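Side-chain contacts in pullulanase (Bacillus acidopullulyticus, PDB 2WAN), which probably hydrolyses the alpha-1,6-glucosidic linkages of pullulan and the branch points of related starch polysaccharides: residues 321-324 and 325-328; 398-402 and 403-407; 599-602 and 603-607. One frame throughout, in Å; residues are numbered along the deposited sequence.

Interaction 1 of 3, residues 321-324 and 325-328; sequences VYSK and DATS
S323 and A326 meet where strand 319-322 turns back into strand 326-332, and one carbonyl oxygen takes two of the bonds. A326 O accepts from S323 N and again from S323 OG, which lies 2.7 Å away in the carbonyl plane, on a lone pair. A chi1 of 75° sets the serine OG between its own backbone N and carbonyl carbon, within bonding distance of A326 O. K324 and D325 are the central residues of a type I beta turn, across which A326 N answers S323 O only weakly, at 3.5 Å. Next to the turn, Y322 and T327 are a non-hydrogen-bonded pair of this beta hairpin, in the carbohydrate-binding module 48 region. T327 OG1, set beside its backbone N (chi1 -64°), comes obliquely to the tyrosine ring, 3.4 Å from Y322 CD1; Y322 OH is hydrogen-bonded to N372 OD1. One pair farther on, V321 and S328 are hydrogen-bonded, V321 N to S328 O at 2.8 Å. One water bridges T327 OG1 and S323 O; a second donates hydrogen bonds to V321 O and A326 O. K324 NZ stays 4.5 Å from D325 OD1, beyond a salt bridge. The reversal therefore rests on hydroxyls, water and backbone amides, with charge attraction probably a minor term.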
ATOM      1  N   VAL A 321      15.319 -13.535 -21.273  1.00 16.63           N
ATOM      2  CA  VAL A 321      15.008 -12.746 -22.464  1.00 15.92           C
ATOM      3  C   VAL A 321      15.093 -13.710 -23.629  1.00 15.83           C
ATOM      4  O   VAL A 321      16.187 -14.149 -24.006  1.00 17.60           O
ATOM      5  CB  VAL A 321      15.981 -11.566 -22.662  1.00 17.27           C
ATOM      6  CG1 VAL A 321      15.654 -10.814 -23.975  1.00 19.70           C
ATOM      7  CG2 VAL A 321      15.920 -10.613 -21.460  1.00 21.09           C
ATOM      8  N   TYR A 322      13.928 -14.069 -24.159  1.00 16.14           N
ATOM      9  CA  TYR A 322      13.795 -15.095 -25.192  1.00 17.08           C
ATOM     10  C   TYR A 322      13.941 -14.566 -26.626  1.00 19.22           C
ATOM     11  O   TYR A 322      13.344 -13.537 -26.995  1.00 18.42           O
ATOM     12  CB  TYR A 322      12.435 -15.816 -25.068  1.00 16.06           C
ATOM     13  CG  TYR A 322      12.160 -16.708 -26.267  1.00 16.78           C
ATOM     14  CD1 TYR A 322      12.730 -17.979 -26.356  1.00 15.14           C
ATOM     15  CD2 TYR A 322      11.380 -16.256 -27.329  1.00 16.33           C
ATOM     16  CE1 TYR A 322      12.509 -18.787 -27.485  1.00 19.40           C
ATOM     17  CE2 TYR A 322      11.151 -17.052 -28.451  1.00 14.41           C
ATOM     18  CZ  TYR A 322      11.717 -18.315 -28.514  1.00 15.35           C
ATOM     19  OH  TYR A 322      11.491 -19.091 -29.633  1.00 16.68           O
ATOM     20  N   SER A 323      14.706 -15.303 -27.432  1.00 17.60           N
ATOM     21  CA  SER A 323      14.682 -15.148 -28.886  1.00 18.75           C
ATOM     22  C   SER A 323      14.733 -16.515 -29.551  1.00 18.36           C
ATOM     23  O   SER A 323      15.081 -17.515 -28.920  1.00 18.81           O
ATOM     24  CB  SER A 323      15.841 -14.256 -29.378  1.00 20.29           C
ATOM     25  OG  SER A 323      17.078 -14.955 -29.345  1.00 20.24           O
ATOM     26  N   LYS A 324      14.412 -16.569 -30.840  1.00 18.74           N
ATOM     27  CA  LYS A 324      14.462 -17.835 -31.544  1.00 20.18           C
ATOM     28  C   LYS A 324      15.855 -18.479 -31.468  1.00 19.55           C
ATOM     29  O   LYS A 324      15.964 -19.693 -31.302  1.00 20.23           O
ATOM     30  CB  LYS A 324      14.001 -17.653 -32.995  1.00 22.53           C
ATOM     31  CG  LYS A 324      13.144 -18.796 -33.525  1.00 31.51           C
ATOM     32  CD  LYS A 324      12.671 -18.520 -34.958  1.00 40.07           C
ATOM     33  CE  LYS A 324      13.827 -18.544 -35.957  1.00 42.51           C
ATOM     34  NZ  LYS A 324      14.495 -19.880 -36.020  1.00 46.58           N
ATOM     35  N   ASP A 325      16.908 -17.658 -31.554  1.00 19.90           N
ATOM     36  CA  ASP A 325      18.303 -18.136 -31.603  1.00 20.59           C
ATOM     37  C   ASP A 325      18.980 -18.434 -30.263  1.00 19.08           C
ATOM     38  O   ASP A 325      19.923 -19.227 -30.220  1.00 19.97           O
ATOM     39  CB  ASP A 325      19.185 -17.137 -32.370  1.00 21.76           C
ATOM     40  CG  ASP A 325      18.823 -17.042 -33.850  1.00 31.09           C
ATOM     41  OD1 ASP A 325      18.334 -18.039 -34.423  1.00 36.18           O
ATOM     42  OD2 ASP A 325      19.036 -15.963 -34.443  1.00 39.02           O
ATOM     43  N   ALA A 326      18.510 -17.789 -29.191  1.00 18.83           N
ATOM     44  CA  ALA A 326      19.131 -17.883 -27.856  1.00 18.15           C
ATOM     45  C   ALA A 326      18.222 -17.290 -26.777  1.00 16.45           C
ATOM     46  O   ALA A 326      17.411 -16.408 -27.056  1.00 16.84           O
ATOM     47  CB  ALA A 326      20.458 -17.163 -27.832  1.00 17.40           C
ATOM     48  N   THR A 327      18.375 -17.771 -25.549  1.00 16.54           N
ATOM     49  CA  THR A 327      17.742 -17.134 -24.382  1.00 16.40           C
ATOM     50  C   THR A 327      18.840 -16.712 -23.393  1.00 15.69           C
ATOM     51  O   THR A 327      19.754 -17.479 -23.111  1.00 17.77           O
ATOM     52  CB  THR A 327      16.689 -18.069 -23.710  1.00 16.79           C
ATOM     53  OG1 THR A 327      15.604 -18.318 -24.612  1.00 16.40           O
ATOM     54  CG2 THR A 327      16.130 -17.435 -22.434  1.00 15.96           C
ATOM     55  N   SER A 328      18.758 -15.482 -22.893  1.00 15.56           N
ATOM     56  CA  SER A 328      19.692 -14.992 -21.878  1.00 14.35           C
ATOM     57  C   SER A 328      18.998 -14.921 -20.524  1.00 14.88           C
ATOM     58  O   SER A 328      17.816 -14.548 -20.445  1.00 16.52           O
ATOM     59  CB  SER A 328      20.214 -13.606 -22.246  1.00 18.22           C
ATOM     60  OG  SER A 328      20.953 -13.670 -23.459  1.00 23.05           O
TER
HETATM   61  O   HOH W   1      17.575 -13.344 -26.496  1.00 29.95           O
HETATM   62  O   HOH W   2      15.913 -19.483 -27.057  1.00 14.81           O

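Interaction 2 of 3, residues 398-402 and 403-407; sequences AISVN and ATRGM. With ACT (acetate ion), chain P.
A tight turn leading into the short strand 406-407 brings S400 against T404 and R405. The two hydroxyls S400 OG and T404 OG1 lie 2.6 Å apart, a short hydrogen bond in which either could be the donor. Each oxygen sits between its own backbone N and carbonyl carbon (chi1 60° in S400, 59° in T404), and this brings the two oxygens together. Backbone bonds close the loop around them: A403 N gives to S400 O, and S400 N to R405 O at 2.9 Å. I399 and G406 make a single bridge, beside which M407 N bonds A398 O. Strand 406-407 pairs with strand 377-383, so the turn is joined to the antiparallel sheet that includes strands of the carbohydrate-binding module 48 region. Two apolar contacts add to this, at different places: I399 CD1 packs on A403 CB at 3.8 Å, and A398 CB meets M407 CB at 4.0 Å. R405 sends an extended chain outward: NH2 bonds G349 O, and the guanidinium makes a cation-pi contact with Y344. An acetate, probably from the crystallisation liquor, lies at its edge, its O 3.1 Å from R405 NE in a fairly straight bond (162°). A leucine in place of R405 would probably leave G349 O without this donor and Y344 without its cationic partner.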
ATOM      1  N   ALA A 398       5.929 -17.013 -16.873  1.00 10.35           N
ATOM      2  CA  ALA A 398       5.061 -18.193 -16.939  1.00 11.68           C
ATOM      3  C   ALA A 398       5.721 -19.289 -16.078  1.00  9.36           C
ATOM      4  O   ALA A 398       6.897 -19.150 -15.687  1.00 10.96           O
ATOM      5  CB  ALA A 398       4.895 -18.652 -18.384  1.00  9.63           C
ATOM      6  N   ILE A 399       4.949 -20.321 -15.751  1.00 10.35           N
ATOM      7  CA  ILE A 399       5.368 -21.360 -14.800  1.00 11.34           C
ATOM      8  C   ILE A 399       4.860 -22.759 -15.172  1.00 10.60           C
ATOM      9  O   ILE A 399       3.937 -22.911 -15.974  1.00 11.27           O
ATOM     10  CB  ILE A 399       4.859 -21.046 -13.360  1.00 10.56           C
ATOM     11  CG1 ILE A 399       3.349 -20.738 -13.385  1.00 13.05           C
ATOM     12  CG2 ILE A 399       5.682 -19.928 -12.705  1.00 13.16           C
ATOM     13  CD1 ILE A 399       2.667 -20.659 -11.963  1.00 11.82           C
ATOM     14  N   SER A 400       5.460 -23.786 -14.571  1.00 10.31           N
ATOM     15  CA  SER A 400       4.828 -25.091 -14.554  1.00 10.53           C
ATOM     16  C   SER A 400       3.617 -24.977 -13.631  1.00 11.89           C
ATOM     17  O   SER A 400       3.511 -23.997 -12.871  1.00 12.24           O
ATOM     18  CB  SER A 400       5.799 -26.129 -13.996  1.00 13.67           C
ATOM     19  OG  SER A 400       6.167 -25.783 -12.674  1.00 13.39           O
ATOM     20  N   VAL A 401       2.732 -25.974 -13.680  1.00 11.61           N
ATOM     21  CA  VAL A 401       1.590 -26.037 -12.752  1.00 11.47           C
ATOM     22  C   VAL A 401       2.125 -25.936 -11.324  1.00 14.26           C
ATOM     23  O   VAL A 401       3.092 -26.640 -10.967  1.00 14.50           O
ATOM     24  CB  VAL A 401       0.769 -27.340 -12.944  1.00 12.45           C
ATOM     25  CG1 VAL A 401      -0.414 -27.408 -11.961  1.00 12.87           C
ATOM     26  CG2 VAL A 401       0.237 -27.412 -14.367  1.00 13.74           C
ATOM     27  N   ASN A 402       1.528 -25.045 -10.522  1.00 13.17           N
ATOM     28  CA  ASN A 402       1.948 -24.820  -9.119  1.00 14.86           C
ATOM     29  C   ASN A 402       3.349 -24.233  -8.924  1.00 13.60           C
ATOM     30  O   ASN A 402       3.899 -24.237  -7.801  1.00 12.48           O
ATOM     31  CB  ASN A 402       1.781 -26.088  -8.266  1.00 13.05           C
ATOM     32  CG  ASN A 402       0.324 -26.395  -7.940  1.00 15.50           C
ATOM     33  OD1 ASN A 402      -0.070 -27.573  -7.841  1.00 19.46           O
ATOM     34  ND2 ASN A 402      -0.471 -25.354  -7.742  1.00 11.80           N
ATOM     35  N   ALA A 403       3.939 -23.724 -10.008  1.00 13.73           N
ATOM     36  CA  ALA A 403       5.221 -23.018  -9.948  1.00 15.00           C
ATOM     37  C   ALA A 403       6.356 -23.840  -9.340  1.00 15.29           C
ATOM     38  O   ALA A 403       7.149 -23.328  -8.526  1.00 15.16           O
ATOM     39  CB  ALA A 403       5.070 -21.644  -9.240  1.00 15.71           C
ATOM     40  N   THR A 404       6.430 -25.118  -9.728  1.00 13.60           N
ATOM     41  CA  THR A 404       7.583 -25.932  -9.367  1.00 15.55           C
ATOM     42  C   THR A 404       8.816 -25.417 -10.139  1.00 13.84           C
ATOM     43  O   THR A 404       9.962 -25.569  -9.684  1.00 14.62           O
ATOM     44  CB  THR A 404       7.358 -27.415  -9.679  1.00 14.07           C
ATOM     45  OG1 THR A 404       7.100 -27.582 -11.081  1.00 15.43           O
ATOM     46  CG2 THR A 404       6.163 -27.968  -8.876  1.00 18.18           C
ATOM     47  N   ARG A 405       8.556 -24.799 -11.296  1.00 13.50           N
ATOM     48  CA  ARG A 405       9.585 -24.334 -12.221  1.00 11.34           C
ATOM     49  C   ARG A 405       9.081 -23.115 -12.966  1.00 11.61           C
ATOM     50  O   ARG A 405       7.875 -22.958 -13.143  1.00 12.97           O
ATOM     51  CB  ARG A 405       9.897 -25.412 -13.278  1.00 13.08           C
ATOM     52  CG  ARG A 405      10.219 -26.764 -12.683  1.00 11.82           C
ATOM     53  CD  ARG A 405      10.267 -27.912 -13.715  1.00 13.16           C
ATOM     54  NE  ARG A 405      10.632 -29.121 -12.959  1.00 17.04           N
ATOM     55  CZ  ARG A 405      10.867 -30.318 -13.484  1.00 18.09           C
ATOM     56  NH1 ARG A 405      10.766 -30.512 -14.790  1.00 12.51           N
ATOM     57  NH2 ARG A 405      11.205 -31.327 -12.687  1.00 16.60           N
ATOM     58  N   GLY A 406      10.017 -22.275 -13.410  1.00 10.95           N
ATOM     59  CA  GLY A 406       9.699 -21.170 -14.325  1.00 10.07           C
ATOM     60  C   GLY A 406       9.599 -21.713 -15.742  1.00 12.68           C
ATOM     61  O   GLY A 406      10.146 -22.781 -16.030  1.00 12.88           O
ATOM     62  N   MET A 407       8.891 -20.999 -16.617  1.00 11.35           N
ATOM     63  CA  MET A 407       8.729 -21.443 -18.001  1.00 12.76           C
ATOM     64  C   MET A 407       9.147 -20.331 -18.956  1.00 13.33           C
ATOM     65  O   MET A 407       8.718 -19.195 -18.811  1.00 11.83           O
ATOM     66  CB  MET A 407       7.282 -21.846 -18.264  1.00 14.18           C
ATOM     67  CG  MET A 407       7.036 -22.463 -19.646  1.00 11.41           C
ATOM     68  SD  MET A 407       5.282 -22.823 -19.838  1.00 12.65           S
ATOM     69  CE  MET A 407       5.319 -23.649 -21.424  1.00 16.17           C
TER
HETATM   70  C   ACT P1936      11.900 -29.873  -9.373  1.00 41.33           C
HETATM   71  O   ACT P1936      10.806 -29.491  -9.872  1.00 36.10           O
HETATM   72  OXT ACT P1936      12.549 -29.025  -8.721  1.00 42.72           O
HETATM   73  CH3 ACT P1936      12.422 -31.272  -9.529  1.00 39.70           C

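Interaction 3 of 3, residues 599-602 and 603-607; sequences AQKF and VLDSV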
ATOM      1  N   ALA A 599      15.109  -4.446  -4.078  1.00 15.30           N
ATOM      2  CA  ALA A 599      13.744  -4.853  -3.772  1.00 14.88           C
ATOM      3  C   ALA A 599      12.785  -3.814  -4.385  1.00 14.61           C
ATOM      4  O   ALA A 599      11.789  -4.163  -5.048  1.00 13.75           O
ATOM      5  CB  ALA A 599      13.561  -4.985  -2.267  1.00 15.56           C
ATOM      6  N   GLN A 600      13.097  -2.534  -4.197  1.00 12.26           N
ATOM      7  CA  GLN A 600      12.323  -1.474  -4.851  1.00 13.11           C
ATOM      8  C   GLN A 600      12.315  -1.647  -6.380  1.00 14.23           C
ATOM      9  O   GLN A 600      11.269  -1.514  -7.022  1.00 14.24           O
ATOM     10  CB  GLN A 600      12.872  -0.087  -4.478  1.00 15.84           C
ATOM     11  CG  GLN A 600      12.009   1.097  -4.984  1.00 16.31           C
ATOM     12  CD  GLN A 600      12.733   2.423  -4.807  1.00 16.56           C
ATOM     13  OE1 GLN A 600      13.752   2.668  -5.450  1.00 18.57           O
ATOM     14  NE2 GLN A 600      12.223   3.269  -3.914  1.00 16.44           N
ATOM     15  N   LYS A 601      13.482  -1.926  -6.959  1.00 12.21           N
ATOM     16  CA  LYS A 601      13.578  -2.162  -8.404  1.00 12.58           C
ATOM     17  C   LYS A 601      12.688  -3.316  -8.852  1.00 13.23           C
ATOM     18  O   LYS A 601      12.068  -3.225  -9.915  1.00 13.43           O
ATOM     19  CB  LYS A 601      15.033  -2.412  -8.825  1.00 12.15           C
ATOM     20  CG  LYS A 601      15.181  -2.782 -10.316  1.00 14.71           C
ATOM     21  CD  LYS A 601      16.646  -2.988 -10.681  1.00 17.47           C
ATOM     22  CE  LYS A 601      16.825  -3.576 -12.091  1.00 18.97           C
ATOM     23  NZ  LYS A 601      15.965  -2.903 -13.124  1.00 20.14           N
ATOM     24  N   PHE A 602      12.601  -4.378  -8.041  1.00 12.82           N
ATOM     25  CA  PHE A 602      11.744  -5.503  -8.375  1.00 11.58           C
ATOM     26  C   PHE A 602      10.288  -5.046  -8.552  1.00 12.46           C
ATOM     27  O   PHE A 602       9.594  -5.467  -9.484  1.00 13.73           O
ATOM     28  CB  PHE A 602      11.804  -6.618  -7.307  1.00 13.09           C
ATOM     29  CG  PHE A 602      10.808  -7.719  -7.565  1.00 13.46           C
ATOM     30  CD1 PHE A 602      11.129  -8.750  -8.442  1.00 12.94           C
ATOM     31  CD2 PHE A 602       9.514  -7.686  -7.004  1.00 12.53           C
ATOM     32  CE1 PHE A 602      10.207  -9.760  -8.737  1.00 14.54           C
ATOM     33  CE2 PHE A 602       8.595  -8.693  -7.302  1.00 11.76           C
ATOM     34  CZ  PHE A 602       8.949  -9.724  -8.169  1.00 12.31           C
ATOM     35  N   VAL A 603       9.825  -4.208  -7.632  1.00 11.58           N
ATOM     36  CA  VAL A 603       8.456  -3.699  -7.704  1.00 12.73           C
ATOM     37  C   VAL A 603       8.287  -2.788  -8.918  1.00 10.69           C
ATOM     38  O   VAL A 603       7.310  -2.921  -9.671  1.00 10.02           O
ATOM     39  CB  VAL A 603       8.051  -2.974  -6.388  1.00 13.30           C
ATOM     40  CG1 VAL A 603       6.641  -2.345  -6.514  1.00 14.25           C
ATOM     41  CG2 VAL A 603       8.085  -3.963  -5.233  1.00 14.14           C
ATOM     42  N   LEU A 604       9.215  -1.855  -9.109  1.00 11.55           N
ATOM     43  CA  LEU A 604       9.126  -0.964 -10.260  1.00 11.44           C
ATOM     44  C   LEU A 604       9.125  -1.734 -11.579  1.00 13.45           C
ATOM     45  O   LEU A 604       8.330  -1.435 -12.475  1.00 12.36           O
ATOM     46  CB  LEU A 604      10.277   0.053 -10.250  1.00 10.98           C
ATOM     47  CG  LEU A 604      10.215   1.086  -9.117  1.00 14.47           C
ATOM     48  CD1 LEU A 604      11.604   1.724  -8.892  1.00 19.51           C
ATOM     49  CD2 LEU A 604       9.174   2.147  -9.434  1.00 15.54           C
ATOM     50  N   ASP A 605      10.030  -2.704 -11.710  1.00 12.66           N
ATOM     51  CA  ASP A 605      10.072  -3.516 -12.933  1.00 13.31           C
ATOM     52  C   ASP A 605       8.737  -4.252 -13.131  1.00 11.70           C
ATOM     53  O   ASP A 605       8.224  -4.331 -14.251  1.00 11.63           O
ATOM     54  CB  ASP A 605      11.197  -4.544 -12.889  1.00 14.37           C
ATOM     55  CG  ASP A 605      12.580  -3.924 -13.035  1.00 14.48           C
ATOM     56  OD1 ASP A 605      12.700  -2.763 -13.444  1.00 15.31           O
ATOM     57  OD2 ASP A 605      13.552  -4.627 -12.735  1.00 13.80           O
ATOM     58  N   SER A 606       8.177  -4.764 -12.033  1.00 10.62           N
ATOM     59  CA  SER A 606       6.918  -5.524 -12.117  1.00  9.67           C
ATOM     60  C   SER A 606       5.745  -4.667 -12.612  1.00 10.07           C
ATOM     61  O   SER A 606       5.031  -5.066 -13.529  1.00  9.47           O
ATOM     62  CB  SER A 606       6.568  -6.163 -10.777  1.00 10.81           C
ATOM     63  OG  SER A 606       5.450  -7.028 -10.938  1.00 11.11           O
ATOM     64  N   VAL A 607       5.537  -3.494 -12.017  1.00 10.79           N
ATOM     65  CA  VAL A 607       4.382  -2.674 -12.427  1.00  9.81           C
ATOM     66  C   VAL A 607       4.578  -2.187 -13.875  1.00 11.26           C
ATOM     67  O   VAL A 607       3.624  -2.112 -14.638  1.00 12.44           O
ATOM     68  CB  VAL A 607       4.040  -1.508 -11.449  1.00 11.46           C
ATOM     69  CG1 VAL A 607       3.518  -2.054 -10.117  1.00 11.86           C
ATOM     70  CG2 VAL A 607       5.235  -0.573 -11.235  1.00 13.92           C
TER
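K601 and D605, one helical turn apart, form the polar side of this stretch of helix 597-614, while F602, V603 and L604 are buried, against different neighbours. K601 leaves the backbone extended through its first three torsions and bends only at the last (chi4 45°), which brings NZ back to the carboxylate. K601 NZ lies 3.0 Å from D605 OD2, which accepts on its syn lone pair. A weaker bond of 3.3 Å joins K601 NZ to D605 OD1. The two side chains cross obliquely, with K601 CG 3.5 Å from D605 OD2. Both charged groups have second partners: K601 NZ also donates to G315 O, and D605 OD2 is hydrogen-bonded to Y395 OH. The salt bridge is thus part of a small network that ties this helix to neighbouring loops, and the second bonds probably limit how far either end can swing.

The helix flanks the eight-stranded parallel barrel of the alpha-amylase-type catalytic domain, between strands 547-552 and 618-621 in the chain. Its regular i to i+4 bonds include D605 N to K601 O at 2.8 Å and that from L604 N to Q600 O. Q600 and L604 run side by side, with Q600 CG 4.0 Å from L604 CD1; the amide end of Q600 is bonded to K634 and T631. V603 and L604 both press on I635 of helix 629-642. The buried ring of F602 meets two aromatic rings edge-to-face, those of F565 and Y395, whereas Q600, K601 and D605 all remain partly exposed. Buried S606 is satisfied through OG, which bonds both N515 and Y554.

Overall arrangement
The three local contacts follow one another along the chain without touching, their centres about 19 to 23 Å apart. Interactions 1 and 2 reach the same antiparallel sheet, the first at an exposed hairpin end and the second, partly buried, at the loop entering its short strand 406-407. Interaction 3 belongs instead to a helix flanking the catalytic barrel and is mostly buried. Chemistry follows place: the surface turn relies on polar groups and bridging waters; a hydroxyl pair, small apolar contacts and an outward arginine serve the intermediate loop; an intrahelical salt bridge borders aromatic and aliphatic packing in the buried helix.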